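Local coordinates for hypothetical protein PH1952 (PDB 1ZJJ), which is not characterised in function but binds magnesium and probably acts as a phosphatase of the haloacid dehalogenase (HAD) superfamily, at residues B[69-72]-B[73-76]; B[94-97]-B[98-101]; B[134-137]-B[138-142]; B[182-186]-B[187-191]. All blocks are in the same frame, centred on the assembly; numbering follows the deposited sequence.

In the fold
Four local contacts illustrate how neighbours in sequence are used differently according to place. Three lie within single helices. Interaction 3 is buried, its threonine hydroxyl turned back to the backbone and its outer side meeting a second subunit. Interaction 1 uses the same threonine device in a partly buried stretch of the helix that follows outer strand 66-68. Interaction 2 has both buried and exposed residues, apolar on one side and polar on the other. Interactions 1 and 2 touch through a salt bridge between their helices, while residues 182-191 of interaction 4 pack on the helix of interaction 1. Only interaction 4 is a strand-to-helix turn, gripped by an asparagine and leading to the magnesium site.

Interaction 1: residues B[69-72]-B[73-76]; sequences SGLA and TRLY
Thr73 reaches back one helical turn to Ser69 and takes hold of its carbonyl twice. The backbone N of Thr73 lies 2.8 Å from Ser69 O in the regular helical bond, and the hydroxyl OG1 of Thr73 donates to Ser69 O at 2.7 Å. The two donors come from opposite faces of the carbonyl plane, the hydroxyl standing 38° out of it rather than on a lone pair. What permits this is the first torsion of Thr73, -63°, which sets OG1 beside its own backbone N and swings CG2 anti to that N. A hydroxyl in a buried position thus finds its acceptor inside the helix itself.

Two residues further along, Leu75 N bonds to Leu71 O at 3.0 Å and a nearly straight 170°, and the side chains follow the backbone: Leu75 CD1 rests 4.0 Å from Leu71 CG, with Leu75 CG 3.2 Å from Leu71 O. Helix 69-80 is the helix that directly follows strand 66-68, an outer strand of the parallel sheet in the Rossmann-like HAD core, so these first turns start where the strand stops.

Beyond the first shell, Ser69 OG is hydrogen-bonded to Asn41 O, and Leu71 N to Thr68 OG1 just before the helix. Arg74 forms a salt bridge through NE with Glu97 OE1 on helix 92-101. Ala72 and Leu75 pack against Val195 of helix 190-199, and the Tyr76 ring meets that of His80, the two planes inclined to each other.

Interaction 2: residues B[94-97]-B[98-101]; sequences LVKE and MQAL
Gln99 stretches across Val95, four residues earlier, with its flat amide set against a methyl group. Gln99 CD lies 3.6 Å from Val95 CG1 and Gln99 NE2 3.7 Å from the same methyl, a contact reached by an extended chain. Met98 starts from much the same first torsion (chi1 -65°, CG beside the backbone N), its CG passing 3.4 Å from Leu94 O, but then bends at chi2 and chi3, so that the terminal CE comes back to Glu97, 3.7 Å from the carbonyl C and 4.0 Å from CB of that residue. Beneath these side chains run ordinary helical bonds, such as Met98 N to Leu94 O at 3.0 Å; the last, Leu101 N to Glu97 O, is weak at 3.4 Å. Around Met98 gather Met77, Ile86, Val88, Ile105 and Val123. A serine here would probably leave a gap among those apolar side chains and deprive Glu97 of the methyl lying against it. Helix 92-101 is amphipathic: Leu94 and Met98 face strands 86-89 and 121-124, whereas Lys96 and Gln99 are exposed, consistent with apolar burial holding one side while the other carries polar groups.

Interaction 3: residues B[134-137]-B[138-142]; sequences KLKY and ATLAI
With chi1 at -72° in both, Tyr137 and Leu140 set CG beside the backbone N, and this brings Leu140 CD1 to 4.2 Å from Tyr137 CD1, the two side chains meeting at an angle. Lys136 starts differently, CG anti to the backbone N (chi1 179°), runs alongside Leu140 with Lys136 CG 4.2 Å from Leu140 CD1, and then bends at chi3 to lay its CE 3.5 Å above one face of the Tyr137 ring, offset toward the rim. The aliphatic part of the lysine thus lies against both ring and leucine. On another side of the helix Thr139 gives two bonds to one acceptor: Thr139 OG1 and Thr139 N lie 2.8 Å and 2.9 Å from Leu135 O, approaching from opposite faces of its plane with nearly equal tilts, so the buried hydroxyl is satisfied by the backbone. Helix 132-143 is the crossover of a beta-alpha-beta unit between strands 121-124 and 147-150. Leu135 and Thr139 pack on Leu174 of helix 167-178, Ala138 on strand 86-89, and Tyr137 on helix 108-115 and the ring of Trp116; Lys136 and Leu140 also meet Tyr164 and Ile163 of the second subunit.

Interaction 4: residues B[182-186]-B[187-191]; sequences PIIIG and KPNEP
Asn189 folds back on Gly186 and holds its carbonyl with two donors. Asn189 N reaches Gly186 O at 2.8 Å and Asn189 ND2 reaches Gly186 O at 2.9 Å, from opposite faces of the carbonyl plane; the oxygen lies only 8° out of the plane of the side-chain amide, which restrains the amide's rotation. A chi1 of -64° places CG beside the backbone N of Asn189, pointing the amide back along the turn. The same nitrogen, Asn189 ND2, sits 3.2 Å from Ile184 CG2, which closes the packing on that side. Pro191 completes the tight part: Pro191 CB is 3.9 Å from Ile185 CG2 and 3.5 Å from Ile185 O, its ring lying against Ile185, just past strand 183-184. An alanine in place of Asn189 would probably leave Gly186 O with one of its two donors and the turn less firmly closed.

The other side is looser. Pro188, which follows a cis peptide bond, starts its side chain away from residues 182-186, and the side chain of Glu190 is exposed. Asn189 occupies the N-cap position of helix 190-199, yet its side chain is spent on the turn and makes no capping bond.

Between Gly186 and Pro188, Lys187 sends its side chain off from the turn: its NZ forms salt bridges with Asp7, a magnesium ligand, and with Asp215, and is hydrogen-bonded to Leu39 O. The turn from strand 183-184 into helix 190-199 thus carries a lysine to the metal-binding aspartate, consistent with the conserved motif III lysine of HAD phosphatases.

Interaction 1: residues B[69-72]-B[73-76]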
ATOM      1  N   SER B  69       1.905 -10.056 -17.872  1.00 15.18           N
ATOM      2  CA  SER B  69       0.691  -9.893 -17.086  1.00 15.01           C
ATOM      3  C   SER B  69      -0.221  -8.885 -17.785  1.00 13.77           C
ATOM      4  O   SER B  69      -1.436  -8.982 -17.698  1.00 13.56           O
ATOM      5  CB  SER B  69       1.015  -9.434 -15.658  1.00 14.06           C
ATOM      6  OG  SER B  69       1.678  -8.187 -15.629  1.00 13.63           O
ATOM      7  N   GLY B  70       0.382  -7.928 -18.486  1.00 15.57           N
ATOM      8  CA  GLY B  70      -0.398  -6.924 -19.195  1.00 15.50           C
ATOM      9  C   GLY B  70      -1.233  -7.545 -20.298  1.00 14.05           C
ATOM     10  O   GLY B  70      -2.392  -7.183 -20.497  1.00 17.42           O
ATOM     11  N   LEU B  71      -0.635  -8.477 -21.031  1.00 14.55           N
ATOM     12  CA  LEU B  71      -1.392  -9.094 -22.095  1.00 15.68           C
ATOM     13  C   LEU B  71      -2.442 -10.013 -21.501  1.00 16.55           C
ATOM     14  O   LEU B  71      -3.579 -10.074 -21.951  1.00 17.81           O
ATOM     15  CB  LEU B  71      -0.426  -9.900 -22.964  1.00 15.64           C
ATOM     16  CG  LEU B  71      -1.148 -10.888 -23.883  1.00 19.22           C
ATOM     17  CD1 LEU B  71      -1.852 -10.191 -25.050  1.00 18.42           C
ATOM     18  CD2 LEU B  71      -0.205 -11.918 -24.506  1.00 19.15           C
ATOM     19  N   ALA B  72      -2.110 -10.724 -20.427  1.00 15.79           N
ATOM     20  CA  ALA B  72      -3.083 -11.570 -19.742  1.00 14.65           C
ATOM     21  C   ALA B  72      -4.248 -10.730 -19.207  1.00 15.72           C
ATOM     22  O   ALA B  72      -5.399 -11.177 -19.206  1.00 15.14           O
ATOM     23  CB  ALA B  72      -2.404 -12.324 -18.591  1.00 14.82           C
ATOM     24  N   THR B  73      -3.944  -9.518 -18.748  1.00 15.20           N
ATOM     25  CA  THR B  73      -4.971  -8.628 -18.218  1.00 15.23           C
ATOM     26  C   THR B  73      -5.939  -8.222 -19.332  1.00 15.75           C
ATOM     27  O   THR B  73      -7.152  -8.268 -19.148  1.00 16.10           O
ATOM     28  CB  THR B  73      -4.339  -7.366 -17.574  1.00 15.71           C
ATOM     29  OG1 THR B  73      -3.522  -7.758 -16.461  1.00 14.40           O
ATOM     30  CG2 THR B  73      -5.414  -6.417 -17.077  1.00 15.97           C
ATOM     31  N   ARG B  74      -5.402  -7.829 -20.485  1.00 16.62           N
ATOM     32  CA  ARG B  74      -6.245  -7.453 -21.617  1.00 16.57           C
ATOM     33  C   ARG B  74      -7.134  -8.630 -22.010  1.00 17.11           C
ATOM     34  O   ARG B  74      -8.338  -8.468 -22.201  1.00 15.74           O
ATOM     35  CB  ARG B  74      -5.392  -7.031 -22.824  1.00 17.85           C
ATOM     36  CG  ARG B  74      -6.160  -7.022 -24.157  1.00 20.17           C
ATOM     37  CD  ARG B  74      -5.445  -6.224 -25.263  1.00 20.43           C
ATOM     38  NE  ARG B  74      -4.202  -6.826 -25.753  1.00 20.90           N
ATOM     39  CZ  ARG B  74      -4.131  -7.915 -26.520  1.00 24.52           C
ATOM     40  NH1 ARG B  74      -5.233  -8.551 -26.901  1.00 26.17           N
ATOM     41  NH2 ARG B  74      -2.952  -8.365 -26.926  1.00 25.51           N
ATOM     42  N   LEU B  75      -6.538  -9.815 -22.127  1.00 15.92           N
ATOM     43  CA  LEU B  75      -7.287 -11.014 -22.503  1.00 17.45           C
ATOM     44  C   LEU B  75      -8.377 -11.350 -21.482  1.00 17.30           C
ATOM     45  O   LEU B  75      -9.476 -11.779 -21.849  1.00 18.28           O
ATOM     46  CB  LEU B  75      -6.335 -12.206 -22.675  1.00 17.21           C
ATOM     47  CG  LEU B  75      -5.285 -12.064 -23.787  1.00 19.71           C
ATOM     48  CD1 LEU B  75      -4.379 -13.280 -23.808  1.00 19.74           C
ATOM     49  CD2 LEU B  75      -5.976 -11.899 -25.134  1.00 19.00           C
ATOM     50  N   TYR B  76      -8.074 -11.157 -20.204  1.00 17.58           N
ATOM     51  CA  TYR B  76      -9.055 -11.424 -19.158  1.00 17.74           C
ATOM     52  C   TYR B  76     -10.237 -10.456 -19.297  1.00 17.17           C
ATOM     53  O   TYR B  76     -11.399 -10.867 -19.280  1.00 15.68           O
ATOM     54  CB  TYR B  76      -8.425 -11.250 -17.772  1.00 17.31           C
ATOM     55  CG  TYR B  76      -9.442 -11.344 -16.663  1.00 17.72           C
ATOM     56  CD1 TYR B  76      -9.933 -12.581 -16.241  1.00 17.01           C
ATOM     57  CD2 TYR B  76      -9.982 -10.190 -16.093  1.00 19.19           C
ATOM     58  CE1 TYR B  76     -10.945 -12.662 -15.286  1.00 19.13           C
ATOM     59  CE2 TYR B  76     -10.990 -10.260 -15.141  1.00 17.47           C
ATOM     60  CZ  TYR B  76     -11.468 -11.497 -14.744  1.00 18.98           C
ATOM     61  OH  TYR B  76     -12.481 -11.557 -13.816  1.00 20.97           O
TER

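Interaction 2: residues B[94-97]-B[98-101]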
ATOM      1  N   LEU B  94       1.650  -1.738 -20.136  1.00 22.13           N
ATOM      2  CA  LEU B  94       0.270  -1.869 -19.706  1.00 19.59           C
ATOM      3  C   LEU B  94      -0.651  -0.904 -20.448  1.00 20.83           C
ATOM      4  O   LEU B  94      -1.742  -1.288 -20.873  1.00 19.79           O
ATOM      5  CB  LEU B  94       0.165  -1.648 -18.195  1.00 19.52           C
ATOM      6  CG  LEU B  94      -1.213  -1.870 -17.563  1.00 19.13           C
ATOM      7  CD1 LEU B  94      -1.737  -3.266 -17.908  1.00 19.52           C
ATOM      8  CD2 LEU B  94      -1.111  -1.676 -16.047  1.00 18.07           C
ATOM      9  N   VAL B  95      -0.212   0.343 -20.611  1.00 20.69           N
ATOM     10  CA  VAL B  95      -1.020   1.334 -21.313  1.00 21.31           C
ATOM     11  C   VAL B  95      -1.304   0.870 -22.733  1.00 21.18           C
ATOM     12  O   VAL B  95      -2.424   1.009 -23.221  1.00 20.74           O
ATOM     13  CB  VAL B  95      -0.323   2.716 -21.372  1.00 22.03           C
ATOM     14  CG1 VAL B  95      -1.044   3.613 -22.375  1.00 21.75           C
ATOM     15  CG2 VAL B  95      -0.341   3.375 -19.998  1.00 22.85           C
ATOM     16  N   LYS B  96      -0.288   0.316 -23.390  1.00 22.76           N
ATOM     17  CA  LYS B  96      -0.430  -0.177 -24.758  1.00 22.56           C
ATOM     18  C   LYS B  96      -1.461  -1.298 -24.864  1.00 21.27           C
ATOM     19  O   LYS B  96      -2.264  -1.329 -25.799  1.00 19.88           O
ATOM     20  CB  LYS B  96       0.914  -0.683 -25.275  1.00 25.75           C
ATOM     21  CG  LYS B  96       2.016   0.357 -25.253  1.00 30.71           C
ATOM     22  CD  LYS B  96       2.391   0.802 -26.646  1.00 33.66           C
ATOM     23  CE  LYS B  96       3.250   2.051 -26.591  1.00 35.72           C
ATOM     24  NZ  LYS B  96       4.314   2.046 -27.631  1.00 38.04           N
ATOM     25  N   GLU B  97      -1.427  -2.227 -23.913  1.00 18.40           N
ATOM     26  CA  GLU B  97      -2.373  -3.339 -23.913  1.00 18.83           C
ATOM     27  C   GLU B  97      -3.797  -2.837 -23.699  1.00 17.78           C
ATOM     28  O   GLU B  97      -4.737  -3.358 -24.292  1.00 19.95           O
ATOM     29  CB  GLU B  97      -2.022  -4.351 -22.815  1.00 20.22           C
ATOM     30  CG  GLU B  97      -0.687  -5.039 -23.014  1.00 20.06           C
ATOM     31  CD  GLU B  97      -0.666  -5.985 -24.207  1.00 22.63           C
ATOM     32  OE1 GLU B  97      -1.672  -6.063 -24.949  1.00 24.18           O
ATOM     33  OE2 GLU B  97       0.372  -6.653 -24.405  1.00 25.29           O
ATOM     34  N   MET B  98      -3.960  -1.833 -22.846  1.00 17.04           N
ATOM     35  CA  MET B  98      -5.291  -1.299 -22.590  1.00 19.04           C
ATOM     36  C   MET B  98      -5.780  -0.509 -23.805  1.00 20.65           C
ATOM     37  O   MET B  98      -6.966  -0.533 -24.135  1.00 19.55           O
ATOM     38  CB  MET B  98      -5.292  -0.428 -21.329  1.00 18.92           C
ATOM     39  CG  MET B  98      -4.990  -1.203 -20.037  1.00 18.75           C
ATOM     40  SD  MET B  98      -6.153  -2.570 -19.736  1.00 18.58           S
ATOM     41  CE  MET B  98      -5.283  -3.939 -20.527  1.00 17.37           C
ATOM     42  N   GLN B  99      -4.865   0.179 -24.480  1.00 21.88           N
ATOM     43  CA  GLN B  99      -5.237   0.934 -25.670  1.00 23.17           C
ATOM     44  C   GLN B  99      -5.731  -0.049 -26.728  1.00 23.02           C
ATOM     45  O   GLN B  99      -6.693   0.230 -27.445  1.00 22.61           O
ATOM     46  CB  GLN B  99      -4.037   1.725 -26.205  1.00 23.60           C
ATOM     47  CG  GLN B  99      -3.531   2.779 -25.236  1.00 27.01           C
ATOM     48  CD  GLN B  99      -2.352   3.573 -25.771  1.00 28.02           C
ATOM     49  OE1 GLN B  99      -1.424   3.015 -26.353  1.00 31.20           O
ATOM     50  NE2 GLN B  99      -2.375   4.882 -25.555  1.00 30.93           N
ATOM     51  N   ALA B 100      -5.078  -1.207 -26.803  1.00 22.00           N
ATOM     52  CA  ALA B 100      -5.444  -2.243 -27.759  1.00 22.37           C
ATOM     53  C   ALA B 100      -6.879  -2.735 -27.566  1.00 23.96           C
ATOM     54  O   ALA B 100      -7.519  -3.177 -28.520  1.00 22.60           O
ATOM     55  CB  ALA B 100      -4.475  -3.407 -27.654  1.00 22.93           C
ATOM     56  N   LEU B 101      -7.378  -2.682 -26.333  1.00 23.00           N
ATOM     57  CA  LEU B 101      -8.747  -3.109 -26.065  1.00 24.10           C
ATOM     58  C   LEU B 101      -9.698  -2.191 -26.822  1.00 26.21           C
ATOM     59  O   LEU B 101     -10.778  -2.601 -27.257  1.00 26.69           O
ATOM     60  CB  LEU B 101      -9.055  -3.038 -24.566  1.00 24.53           C
ATOM     61  CG  LEU B 101      -8.779  -4.280 -23.720  1.00 24.24           C
ATOM     62  CD1 LEU B 101      -9.021  -3.970 -22.247  1.00 21.63           C
ATOM     63  CD2 LEU B 101      -9.677  -5.414 -24.182  1.00 22.23           C
TER

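Interaction 3: residues B[134-137]-B[138-142]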
ATOM      1  N   LYS B 134      -2.502   9.757  -8.555  1.00 19.97           N
ATOM      2  CA  LYS B 134      -2.984   8.571  -9.254  1.00 19.49           C
ATOM      3  C   LYS B 134      -3.765   7.669  -8.297  1.00 18.63           C
ATOM      4  O   LYS B 134      -4.840   7.176  -8.639  1.00 18.83           O
ATOM      5  CB  LYS B 134      -1.819   7.802  -9.876  1.00 21.42           C
ATOM      6  CG  LYS B 134      -1.151   8.524 -11.033  1.00 22.81           C
ATOM      7  CD  LYS B 134      -0.146   7.626 -11.730  1.00 26.48           C
ATOM      8  CE  LYS B 134       0.596   8.369 -12.825  1.00 26.84           C
ATOM      9  NZ  LYS B 134       1.536   7.463 -13.544  1.00 30.66           N
ATOM     10  N   LEU B 135      -3.226   7.447  -7.098  1.00 18.57           N
ATOM     11  CA  LEU B 135      -3.913   6.620  -6.106  1.00 18.75           C
ATOM     12  C   LEU B 135      -5.278   7.213  -5.763  1.00 19.32           C
ATOM     13  O   LEU B 135      -6.248   6.487  -5.535  1.00 18.78           O
ATOM     14  CB  LEU B 135      -3.084   6.521  -4.820  1.00 18.34           C
ATOM     15  CG  LEU B 135      -1.764   5.760  -4.923  1.00 19.63           C
ATOM     16  CD1 LEU B 135      -1.034   5.826  -3.588  1.00 18.18           C
ATOM     17  CD2 LEU B 135      -2.045   4.310  -5.319  1.00 19.05           C
ATOM     18  N   LYS B 136      -5.337   8.539  -5.719  1.00 17.58           N
ATOM     19  CA  LYS B 136      -6.570   9.244  -5.399  1.00 17.75           C
ATOM     20  C   LYS B 136      -7.681   8.946  -6.411  1.00 17.36           C
ATOM     21  O   LYS B 136      -8.751   8.468  -6.042  1.00 17.56           O
ATOM     22  CB  LYS B 136      -6.303  10.750  -5.344  1.00 18.14           C
ATOM     23  CG  LYS B 136      -7.537  11.590  -5.028  1.00 21.33           C
ATOM     24  CD  LYS B 136      -7.248  13.083  -5.150  1.00 21.83           C
ATOM     25  CE  LYS B 136      -6.873  13.486  -6.574  1.00 25.34           C
ATOM     26  NZ  LYS B 136      -6.706  14.966  -6.699  1.00 25.07           N
ATOM     27  N   TYR B 137      -7.432   9.226  -7.686  1.00 17.93           N
ATOM     28  CA  TYR B 137      -8.445   8.972  -8.705  1.00 18.93           C
ATOM     29  C   TYR B 137      -8.795   7.496  -8.832  1.00 18.91           C
ATOM     30  O   TYR B 137      -9.952   7.147  -9.068  1.00 19.01           O
ATOM     31  CB  TYR B 137      -7.999   9.546 -10.051  1.00 20.97           C
ATOM     32  CG  TYR B 137      -8.065  11.052 -10.055  1.00 21.16           C
ATOM     33  CD1 TYR B 137      -9.264  11.702  -9.778  1.00 22.80           C
ATOM     34  CD2 TYR B 137      -6.924  11.826 -10.256  1.00 23.22           C
ATOM     35  CE1 TYR B 137      -9.327  13.091  -9.690  1.00 24.60           C
ATOM     36  CE2 TYR B 137      -6.974  13.223 -10.172  1.00 23.73           C
ATOM     37  CZ  TYR B 137      -8.182  13.844  -9.887  1.00 25.08           C
ATOM     38  OH  TYR B 137      -8.260  15.215  -9.791  1.00 27.37           O
ATOM     39  N   ALA B 138      -7.808   6.623  -8.653  1.00 18.15           N
ATOM     40  CA  ALA B 138      -8.070   5.192  -8.740  1.00 18.08           C
ATOM     41  C   ALA B 138      -9.019   4.797  -7.608  1.00 17.75           C
ATOM     42  O   ALA B 138      -9.942   4.008  -7.801  1.00 19.56           O
ATOM     43  CB  ALA B 138      -6.764   4.407  -8.635  1.00 18.44           C
ATOM     44  N   THR B 139      -8.778   5.346  -6.423  1.00 17.18           N
ATOM     45  CA  THR B 139      -9.605   5.066  -5.262  1.00 17.35           C
ATOM     46  C   THR B 139     -11.022   5.603  -5.467  1.00 18.42           C
ATOM     47  O   THR B 139     -12.006   4.910  -5.199  1.00 18.88           O
ATOM     48  CB  THR B 139      -8.988   5.698  -3.988  1.00 18.83           C
ATOM     49  OG1 THR B 139      -7.766   5.021  -3.672  1.00 16.84           O
ATOM     50  CG2 THR B 139      -9.935   5.595  -2.808  1.00 17.31           C
ATOM     51  N   LEU B 140     -11.121   6.842  -5.937  1.00 18.68           N
ATOM     52  CA  LEU B 140     -12.425   7.451  -6.175  1.00 18.53           C
ATOM     53  C   LEU B 140     -13.207   6.626  -7.190  1.00 17.89           C
ATOM     54  O   LEU B 140     -14.389   6.354  -6.996  1.00 19.79           O
ATOM     55  CB  LEU B 140     -12.261   8.890  -6.680  1.00 19.58           C
ATOM     56  CG  LEU B 140     -11.788   9.913  -5.637  1.00 20.37           C
ATOM     57  CD1 LEU B 140     -11.493  11.246  -6.295  1.00 21.42           C
ATOM     58  CD2 LEU B 140     -12.856  10.071  -4.568  1.00 19.58           C
ATOM     59  N   ALA B 141     -12.537   6.210  -8.258  1.00 19.24           N
ATOM     60  CA  ALA B 141     -13.183   5.418  -9.303  1.00 17.71           C
ATOM     61  C   ALA B 141     -13.630   4.046  -8.795  1.00 17.66           C
ATOM     62  O   ALA B 141     -14.775   3.649  -8.988  1.00 16.81           O
ATOM     63  CB  ALA B 141     -12.242   5.264 -10.485  1.00 17.09           C
ATOM     64  N   ILE B 142     -12.728   3.320  -8.135  1.00 17.17           N
ATOM     65  CA  ILE B 142     -13.072   2.000  -7.603  1.00 16.72           C
ATOM     66  C   ILE B 142     -14.225   2.111  -6.597  1.00 17.55           C
ATOM     67  O   ILE B 142     -15.101   1.241  -6.552  1.00 16.21           O
ATOM     68  CB  ILE B 142     -11.861   1.341  -6.916  1.00 17.18           C
ATOM     69  CG1 ILE B 142     -10.800   0.996  -7.965  1.00 16.49           C
ATOM     70  CG2 ILE B 142     -12.311   0.100  -6.144  1.00 18.32           C
ATOM     71  CD1 ILE B 142      -9.470   0.554  -7.367  1.00 14.46           C
TER

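Interaction 4: residues B[182-186]-B[187-191]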
ATOM      1  N   PRO B 182      -9.140  -6.706  -4.825  1.00 18.91           N
ATOM      2  CA  PRO B 182      -8.749  -6.674  -6.239  1.00 17.73           C
ATOM      3  C   PRO B 182      -8.760  -8.018  -6.955  1.00 17.83           C
ATOM      4  O   PRO B 182      -8.575  -9.066  -6.340  1.00 18.24           O
ATOM      5  CB  PRO B 182      -7.343  -6.098  -6.195  1.00 17.13           C
ATOM      6  CG  PRO B 182      -6.797  -6.690  -4.921  1.00 19.61           C
ATOM      7  CD  PRO B 182      -7.968  -6.512  -3.951  1.00 19.95           C
ATOM      8  N   ILE B 183      -8.981  -7.971  -8.263  1.00 17.89           N
ATOM      9  CA  ILE B 183      -8.945  -9.170  -9.085  1.00 17.65           C
ATOM     10  C   ILE B 183      -7.504  -9.167  -9.594  1.00 17.97           C
ATOM     11  O   ILE B 183      -7.131  -8.306 -10.392  1.00 16.61           O
ATOM     12  CB  ILE B 183      -9.924  -9.056 -10.258  1.00 17.05           C
ATOM     13  CG1 ILE B 183     -11.358  -9.071  -9.729  1.00 20.34           C
ATOM     14  CG2 ILE B 183      -9.712 -10.192 -11.237  1.00 18.80           C
ATOM     15  CD1 ILE B 183     -12.400  -8.830 -10.789  1.00 18.82           C
ATOM     16  N   ILE B 184      -6.682 -10.093  -9.100  1.00 18.73           N
ATOM     17  CA  ILE B 184      -5.281 -10.157  -9.517  1.00 18.48           C
ATOM     18  C   ILE B 184      -5.119 -11.115 -10.688  1.00 17.76           C
ATOM     19  O   ILE B 184      -5.486 -12.287 -10.610  1.00 17.66           O
ATOM     20  CB  ILE B 184      -4.351 -10.599  -8.354  1.00 20.00           C
ATOM     21  CG1 ILE B 184      -4.523  -9.660  -7.153  1.00 21.51           C
ATOM     22  CG2 ILE B 184      -2.894 -10.573  -8.818  1.00 18.48           C
ATOM     23  CD1 ILE B 184      -4.165  -8.224  -7.432  1.00 22.36           C
ATOM     24  N   ILE B 185      -4.541 -10.610 -11.767  1.00 15.22           N
ATOM     25  CA  ILE B 185      -4.374 -11.393 -12.982  1.00 15.03           C
ATOM     26  C   ILE B 185      -3.217 -12.395 -13.038  1.00 16.80           C
ATOM     27  O   ILE B 185      -3.426 -13.572 -13.360  1.00 17.35           O
ATOM     28  CB  ILE B 185      -4.256 -10.443 -14.205  1.00 16.45           C
ATOM     29  CG1 ILE B 185      -5.461  -9.499 -14.246  1.00 15.73           C
ATOM     30  CG2 ILE B 185      -4.173 -11.252 -15.499  1.00 15.33           C
ATOM     31  CD1 ILE B 185      -6.794 -10.209 -14.334  1.00 15.77           C
ATOM     32  N   GLY B 186      -2.012 -11.929 -12.716  1.00 15.50           N
ATOM     33  CA  GLY B 186      -0.830 -12.766 -12.811  1.00 17.71           C
ATOM     34  C   GLY B 186      -0.625 -13.908 -11.836  1.00 18.67           C
ATOM     35  O   GLY B 186      -1.438 -14.139 -10.941  1.00 18.90           O
ATOM     36  N   LYS B 187       0.475 -14.630 -12.037  1.00 18.47           N
ATOM     37  CA  LYS B 187       0.849 -15.758 -11.187  1.00 18.57           C
ATOM     38  C   LYS B 187       0.808 -15.300  -9.734  1.00 18.07           C
ATOM     39  O   LYS B 187       1.241 -14.191  -9.422  1.00 18.52           O
ATOM     40  CB  LYS B 187       2.267 -16.220 -11.529  1.00 16.99           C
ATOM     41  CG  LYS B 187       2.456 -16.637 -12.979  1.00 17.81           C
ATOM     42  CD  LYS B 187       3.931 -16.858 -13.307  1.00 16.86           C
ATOM     43  CE  LYS B 187       4.706 -15.546 -13.241  1.00 19.55           C
ATOM     44  NZ  LYS B 187       6.146 -15.770 -13.507  1.00 19.53           N
ATOM     45  N   PRO B 188       0.353 -16.171  -8.817  1.00 19.58           N
ATOM     46  CA  PRO B 188      -0.124 -17.546  -9.011  1.00 18.87           C
ATOM     47  C   PRO B 188      -1.633 -17.632  -9.203  1.00 20.72           C
ATOM     48  O   PRO B 188      -2.265 -18.613  -8.801  1.00 21.12           O
ATOM     49  CB  PRO B 188       0.303 -18.216  -7.718  1.00 20.38           C
ATOM     50  CG  PRO B 188      -0.066 -17.161  -6.720  1.00 19.05           C
ATOM     51  CD  PRO B 188       0.470 -15.877  -7.376  1.00 21.21           C
ATOM     52  N   ASN B 189      -2.209 -16.614  -9.829  1.00 19.85           N
ATOM     53  CA  ASN B 189      -3.645 -16.569 -10.030  1.00 20.58           C
ATOM     54  C   ASN B 189      -4.180 -17.250 -11.282  1.00 21.76           C
ATOM     55  O   ASN B 189      -3.472 -17.450 -12.265  1.00 21.01           O
ATOM     56  CB  ASN B 189      -4.104 -15.113  -9.963  1.00 21.39           C
ATOM     57  CG  ASN B 189      -3.881 -14.512  -8.588  1.00 24.49           C
ATOM     58  OD1 ASN B 189      -4.657 -14.756  -7.667  1.00 26.24           O
ATOM     59  ND2 ASN B 189      -2.807 -13.749  -8.436  1.00 23.43           N
ATOM     60  N   GLU B 190      -5.460 -17.592 -11.218  1.00 21.69           N
ATOM     61  CA  GLU B 190      -6.167 -18.296 -12.274  1.00 23.58           C
ATOM     62  C   GLU B 190      -6.272 -17.605 -13.642  1.00 21.70           C
ATOM     63  O   GLU B 190      -6.193 -18.266 -14.674  1.00 20.86           O
ATOM     64  CB  GLU B 190      -7.550 -18.677 -11.736  1.00 27.80           C
ATOM     65  CG  GLU B 190      -8.340 -19.643 -12.582  1.00 30.62           C
ATOM     66  CD  GLU B 190      -8.945 -18.973 -13.786  1.00 35.55           C
ATOM     67  OE1 GLU B 190      -9.172 -17.748 -13.710  1.00 37.18           O
ATOM     68  OE2 GLU B 190      -9.206 -19.659 -14.798  1.00 37.37           O
ATOM     69  N   PRO B 191      -6.454 -16.272 -13.678  1.00 20.63           N
ATOM     70  CA  PRO B 191      -6.551 -15.613 -14.986  1.00 19.60           C
ATOM     71  C   PRO B 191      -5.321 -15.879 -15.860  1.00 18.68           C
ATOM     72  O   PRO B 191      -5.431 -16.028 -17.082  1.00 17.97           O
ATOM     73  CB  PRO B 191      -6.677 -14.132 -14.619  1.00 19.98           C
ATOM     74  CG  PRO B 191      -7.398 -14.182 -13.301  1.00 20.53           C
ATOM     75  CD  PRO B 191      -6.672 -15.304 -12.588  1.00 20.02           C
TER